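Local coordinates for protein DegQ (Legionella fallonii, PDB 3PV2) that probably acts as a periplasmic HtrA-family serine protease and chaperone, assembling into large 12-meric particles that enclose their own proteolytic chamber, at residues R405-K416 with E430-R441. Residues are numbered along the deposited sequence; the frame is centred on the assembly and turned at random.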
loop_
_atom_site.group_PDB
_atom_site.type_symbol
_atom_site.label_atom_id
_atom_site.label_comp_id
_atom_site.label_asym_id
_atom_site.label_seq_id
_atom_site.Cartn_x
_atom_site.Cartn_y
_atom_site.Cartn_z
ATOM N N ARG B 405 -28.801 -27.195 -23.950
ATOM C CA ARG B 405 -28.412 -25.823 -23.631
ATOM C C ARG B 405 -28.536 -24.882 -24.851
ATOM O O ARG B 405 -28.447 -25.325 -26.027
ATOM C CB ARG B 405 -26.937 -25.820 -23.191
ATOM C CG ARG B 405 -26.648 -26.548 -21.864
ATOM C CD ARG B 405 -27.179 -25.801 -20.650
ATOM N NE ARG B 405 -26.944 -26.556 -19.410
ATOM C CZ ARG B 405 -27.704 -27.532 -18.936
ATOM N NH1 ARG B 405 -28.817 -27.950 -19.567
ATOM N NH2 ARG B 405 -27.367 -28.072 -17.783
ATOM N N PRO B 406 -28.715 -23.586 -24.572
ATOM C CA PRO B 406 -28.828 -22.617 -25.632
ATOM C C PRO B 406 -27.726 -22.818 -26.621
ATOM O O PRO B 406 -26.600 -23.146 -26.234
ATOM C CB PRO B 406 -28.690 -21.274 -24.907
ATOM C CG PRO B 406 -29.314 -21.597 -23.482
ATOM C CD PRO B 406 -28.749 -22.977 -23.223
ATOM N N GLY B 407 -28.023 -22.668 -27.914
ATOM C CA GLY B 407 -26.985 -22.950 -28.907
ATOM C C GLY B 407 -26.994 -24.316 -29.504
ATOM O O GLY B 407 -26.464 -24.467 -30.588
ATOM N N ASP B 408 -27.544 -25.318 -28.789
ATOM C CA ASP B 408 -27.720 -26.628 -29.324
ATOM C C ASP B 408 -28.561 -26.681 -30.595
ATOM O O ASP B 408 -29.544 -25.942 -30.700
ATOM C CB ASP B 408 -28.358 -27.521 -28.268
ATOM C CG ASP B 408 -27.388 -27.960 -27.185
ATOM O OD1 ASP B 408 -26.179 -27.653 -27.281
ATOM O OD2 ASP B 408 -27.833 -28.651 -26.200
ATOM N N ILE B 409 -28.176 -27.511 -31.568
ATOM C CA ILE B 409 -29.008 -27.753 -32.682
ATOM C C ILE B 409 -29.593 -29.140 -32.580
ATOM O O ILE B 409 -28.852 -30.134 -32.552
ATOM C CB ILE B 409 -28.279 -27.654 -34.062
ATOM C CG1 ILE B 409 -27.417 -26.374 -34.197
ATOM C CG2 ILE B 409 -29.295 -27.743 -35.207
ATOM C CD1 ILE B 409 -28.081 -25.138 -33.853
ATOM N N ILE B 410 -30.927 -29.241 -32.538
ATOM C CA ILE B 410 -31.620 -30.518 -32.600
ATOM C C ILE B 410 -31.718 -30.997 -34.037
ATOM O O ILE B 410 -32.383 -30.383 -34.885
ATOM C CB ILE B 410 -32.978 -30.446 -32.020
ATOM C CG1 ILE B 410 -32.860 -30.078 -30.544
ATOM C CG2 ILE B 410 -33.719 -31.822 -32.078
ATOM C CD1 ILE B 410 -34.257 -29.579 -29.949
ATOM N N ILE B 411 -30.965 -32.044 -34.317
ATOM C CA ILE B 411 -30.889 -32.555 -35.687
ATOM C C ILE B 411 -31.669 -33.841 -35.949
ATOM O O ILE B 411 -31.908 -34.160 -37.099
ATOM C CB ILE B 411 -29.451 -32.737 -36.156
ATOM C CG1 ILE B 411 -28.738 -33.763 -35.310
ATOM C CG2 ILE B 411 -28.693 -31.413 -36.087
ATOM C CD1 ILE B 411 -27.391 -34.278 -36.102
ATOM N N SER B 412 -32.176 -34.506 -34.902
ATOM C CA SER B 412 -33.070 -35.608 -35.054
ATOM C C SER B 412 -33.798 -35.781 -33.774
ATOM O O SER B 412 -33.390 -35.317 -32.696
ATOM C CB SER B 412 -32.272 -36.867 -35.460
ATOM O OG SER B 412 -31.687 -37.547 -34.305
ATOM N N ALA B 413 -34.996 -36.317 -33.880
ATOM C CA ALA B 413 -35.815 -36.535 -32.722
ATOM C C ALA B 413 -36.510 -37.898 -32.952
ATOM O O ALA B 413 -37.060 -38.144 -34.024
ATOM C CB ALA B 413 -36.868 -35.425 -32.520
ATOM N N ASN B 414 -36.475 -38.743 -31.936
ATOM C CA ASN B 414 -36.915 -40.161 -32.046
ATOM C C ASN B 414 -36.461 -40.770 -33.346
ATOM O O ASN B 414 -37.238 -41.401 -34.042
ATOM C CB ASN B 414 -38.417 -40.263 -31.922
ATOM C CG ASN B 414 -38.939 -39.800 -30.516
ATOM O OD1 ASN B 414 -38.179 -39.782 -29.544
ATOM N ND2 ASN B 414 -40.228 -39.415 -30.433
ATOM N N LYS B 415 -35.187 -40.540 -33.665
ATOM C CA LYS B 415 -34.513 -41.100 -34.816
ATOM C C LYS B 415 -35.025 -40.592 -36.113
ATOM O O LYS B 415 -34.814 -41.228 -37.110
ATOM C CB LYS B 415 -34.628 -42.642 -34.880
ATOM C CG LYS B 415 -34.495 -43.350 -33.606
ATOM C CD LYS B 415 -33.210 -42.955 -32.968
ATOM C CE LYS B 415 -32.037 -43.822 -33.342
ATOM N NZ LYS B 415 -30.797 -43.019 -33.091
ATOM N N LYS B 416 -35.691 -39.463 -36.148
ATOM C CA LYS B 416 -36.123 -38.925 -37.427
ATOM C C LYS B 416 -35.484 -37.555 -37.583
ATOM O O LYS B 416 -35.361 -36.825 -36.582
ATOM C CB LYS B 416 -37.649 -38.793 -37.410
ATOM C CG LYS B 416 -38.419 -40.130 -37.422
ATOM C CD LYS B 416 -39.967 -39.916 -37.041
ATOM C CE LYS B 416 -40.526 -41.170 -36.298
ATOM N NZ LYS B 416 -40.088 -41.374 -34.854
ATOM N N GLU B 430 -45.254 -37.834 -30.508
ATOM C CA GLU B 430 -45.252 -39.285 -30.654
ATOM C C GLU B 430 -45.394 -40.078 -29.341
ATOM O O GLU B 430 -46.310 -40.962 -29.260
ATOM C CB GLU B 430 -44.006 -39.760 -31.389
ATOM C CG GLU B 430 -44.007 -39.397 -32.912
ATOM C CD GLU B 430 -42.656 -39.742 -33.565
ATOM O OE1 GLU B 430 -41.776 -40.322 -32.838
ATOM O OE2 GLU B 430 -42.491 -39.422 -34.773
ATOM N N LYS B 431 -44.514 -39.894 -28.350
ATOM C CA LYS B 431 -44.588 -40.823 -27.150
ATOM C C LYS B 431 -44.936 -39.961 -25.981
ATOM O O LYS B 431 -44.577 -38.756 -25.938
ATOM C CB LYS B 431 -43.299 -41.616 -26.777
ATOM C CG LYS B 431 -42.504 -42.262 -27.918
ATOM C CD LYS B 431 -41.137 -42.819 -27.426
ATOM C CE LYS B 431 -39.989 -42.648 -28.502
ATOM N NZ LYS B 431 -38.596 -42.192 -27.988
ATOM N N LYS B 432 -45.671 -40.529 -25.056
ATOM C CA LYS B 432 -45.890 -39.826 -23.783
ATOM C C LYS B 432 -44.650 -39.900 -22.830
ATOM O O LYS B 432 -44.493 -39.038 -21.979
ATOM C CB LYS B 432 -47.137 -40.395 -23.097
ATOM C CG LYS B 432 -48.486 -39.772 -23.644
ATOM C CD LYS B 432 -48.781 -38.358 -23.052
ATOM C CE LYS B 432 -50.286 -38.012 -22.947
ATOM N NZ LYS B 432 -50.891 -37.535 -24.224
ATOM N N LYS B 433 -43.806 -40.934 -22.922
ATOM C CA LYS B 433 -42.822 -41.134 -21.861
ATOM C C LYS B 433 -41.522 -40.292 -22.056
ATOM O O LYS B 433 -40.983 -39.766 -21.131
ATOM C CB LYS B 433 -42.434 -42.589 -21.797
ATOM C CG LYS B 433 -41.252 -42.862 -20.858
ATOM C CD LYS B 433 -41.145 -44.378 -20.411
ATOM C CE LYS B 433 -41.040 -44.525 -18.864
ATOM N NZ LYS B 433 -42.309 -44.120 -18.148
ATOM N N GLU B 434 -41.029 -40.189 -23.262
ATOM C CA GLU B 434 -39.739 -39.574 -23.438
ATOM C C GLU B 434 -39.567 -39.127 -24.842
ATOM O O GLU B 434 -40.317 -39.578 -25.750
ATOM C CB GLU B 434 -38.710 -40.599 -23.147
ATOM C CG GLU B 434 -38.913 -41.685 -24.142
ATOM C CD GLU B 434 -38.342 -43.029 -23.693
ATOM O OE1 GLU B 434 -38.033 -43.216 -22.487
ATOM O OE2 GLU B 434 -38.243 -43.864 -24.584
ATOM N N LEU B 435 -38.638 -38.216 -25.037
ATOM C CA LEU B 435 -38.250 -37.787 -26.338
ATOM C C LEU B 435 -36.749 -37.908 -26.435
ATOM O O LEU B 435 -36.001 -37.299 -25.684
ATOM C CB LEU B 435 -38.671 -36.325 -26.573
ATOM C CG LEU B 435 -38.197 -35.648 -27.878
ATOM C CD1 LEU B 435 -38.754 -36.262 -29.130
ATOM C CD2 LEU B 435 -38.537 -34.121 -27.950
ATOM N N LEU B 436 -36.308 -38.657 -27.444
ATOM C CA LEU B 436 -34.908 -38.820 -27.709
ATOM C C LEU B 436 -34.459 -37.764 -28.693
ATOM O O LEU B 436 -35.002 -37.675 -29.787
ATOM C CB LEU B 436 -34.656 -40.209 -28.283
ATOM C CG LEU B 436 -33.196 -40.446 -28.670
ATOM C CD1 LEU B 436 -32.440 -40.624 -27.405
ATOM C CD2 LEU B 436 -33.102 -41.692 -29.632
ATOM N N VAL B 437 -33.538 -36.890 -28.291
ATOM C CA VAL B 437 -33.059 -35.818 -29.215
ATOM C C VAL B 437 -31.563 -36.009 -29.452
ATOM O O VAL B 437 -30.806 -36.509 -28.586
ATOM C CB VAL B 437 -33.313 -34.431 -28.709
ATOM C CG1 VAL B 437 -34.757 -34.313 -28.301
ATOM C CG2 VAL B 437 -32.537 -34.210 -27.458
ATOM N N GLN B 438 -31.168 -35.857 -30.698
ATOM C CA GLN B 438 -29.775 -35.796 -31.009
ATOM C C GLN B 438 -29.400 -34.336 -31.198
ATOM O O GLN B 438 -29.974 -33.652 -32.041
ATOM C CB GLN B 438 -29.489 -36.538 -32.329
ATOM C CG GLN B 438 -28.039 -36.565 -32.681
ATOM C CD GLN B 438 -27.778 -37.298 -33.983
ATOM O OE1 GLN B 438 -28.720 -37.539 -34.737
ATOM N NE2 GLN B 438 -26.490 -37.534 -34.325
ATOM N N VAL B 439 -28.446 -33.849 -30.396
ATOM C CA VAL B 439 -28.060 -32.440 -30.439
ATOM C C VAL B 439 -26.657 -32.278 -30.937
ATOM O O VAL B 439 -25.776 -33.069 -30.579
ATOM C CB VAL B 439 -28.188 -31.691 -29.071
ATOM C CG1 VAL B 439 -29.712 -31.485 -28.581
ATOM C CG2 VAL B 439 -27.342 -32.260 -27.973
ATOM N N LEU B 440 -26.414 -31.258 -31.767
ATOM C CA LEU B 440 -25.075 -30.911 -32.191
ATOM C C LEU B 440 -24.693 -29.745 -31.307
ATOM O O LEU B 440 -25.473 -28.799 -31.132
ATOM C CB LEU B 440 -25.094 -30.464 -33.651
ATOM C CG LEU B 440 -24.476 -31.316 -34.764
ATOM C CD1 LEU B 440 -24.844 -32.825 -34.726
ATOM C CD2 LEU B 440 -24.686 -30.720 -36.135
ATOM N N ARG B 441 -23.472 -29.788 -30.777
ATOM C CA ARG B 441 -23.000 -28.740 -29.921
ATOM C C ARG B 441 -21.541 -28.472 -30.334
ATOM O O ARG B 441 -20.653 -29.307 -30.108
ATOM C CB ARG B 441 -23.060 -29.192 -28.447
ATOM C CG ARG B 441 -22.310 -28.190 -27.493
ATOM C CD ARG B 441 -22.651 -28.367 -25.975
ATOM N NE ARG B 441 -24.068 -28.745 -25.753
ATOM C CZ ARG B 441 -24.536 -29.290 -24.645
ATOM N NH1 ARG B 441 -23.699 -29.585 -23.653
ATOM N NH2 ARG B 441 -25.840 -29.587 -24.548
HETATM O O HOH W 1 -23.861 -25.879 -31.618
HETATM O O HOH W 2 -41.802 -38.670 -28.086
#
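Two donors meet at the side-chain oxygen OD1 of N414, reaching it from opposite faces of the amide: the backbone N of L436, with OD1 3.0 Å away, and K431 NZ at 2.9 Å, which stands well above the carbonyl plane. The main-chain N of N414 in turn gives a 2.8 Å bond to L436 O, which leaves L436 held through both its N and its O. On the other branch of the amide, ND2 lies 3.0 Å from E430 OE1, an oxygen that also takes the salt bridge from K416 NZ at 2.8 Å. A water joins ND2 to K431 N and E434 O, a further hold on the amide of N414, the first of the two central residues of the type I' turn from A413 to K416.

Farther along, strands 409-413 and 435-441 run antiparallel, with I409 and L440 as a hydrogen-bonded pair. A beta bulge interrupts the register, I411 and S412 together facing Q438. The extended Q438 side chain, its CG anti to the backbone N (chi1 -177°), presents OE1 in plane to S412 OG at 3.0 Å, while I411 CD1 lies 3.7 Å from Q438 CD. At the far end R441 takes D408 side-on, NE to OD1 and NH2 to OD2, both 2.8 Å, with carboxylate and guanidinium only 8° from coplanar. R405 N approaches the same OD2 from above the carboxylate plane, and R405 CB lies over the rim of one guanidinium face of R441.

The pair lies at the centre of the C-terminal PDZ sheet, flanked by strands 384-393 and 444-450. I410 and A413 face L424 of helix 421-428, whereas the Q438 side looks to the second subunit, where NE2 bonds S287 O of that chain.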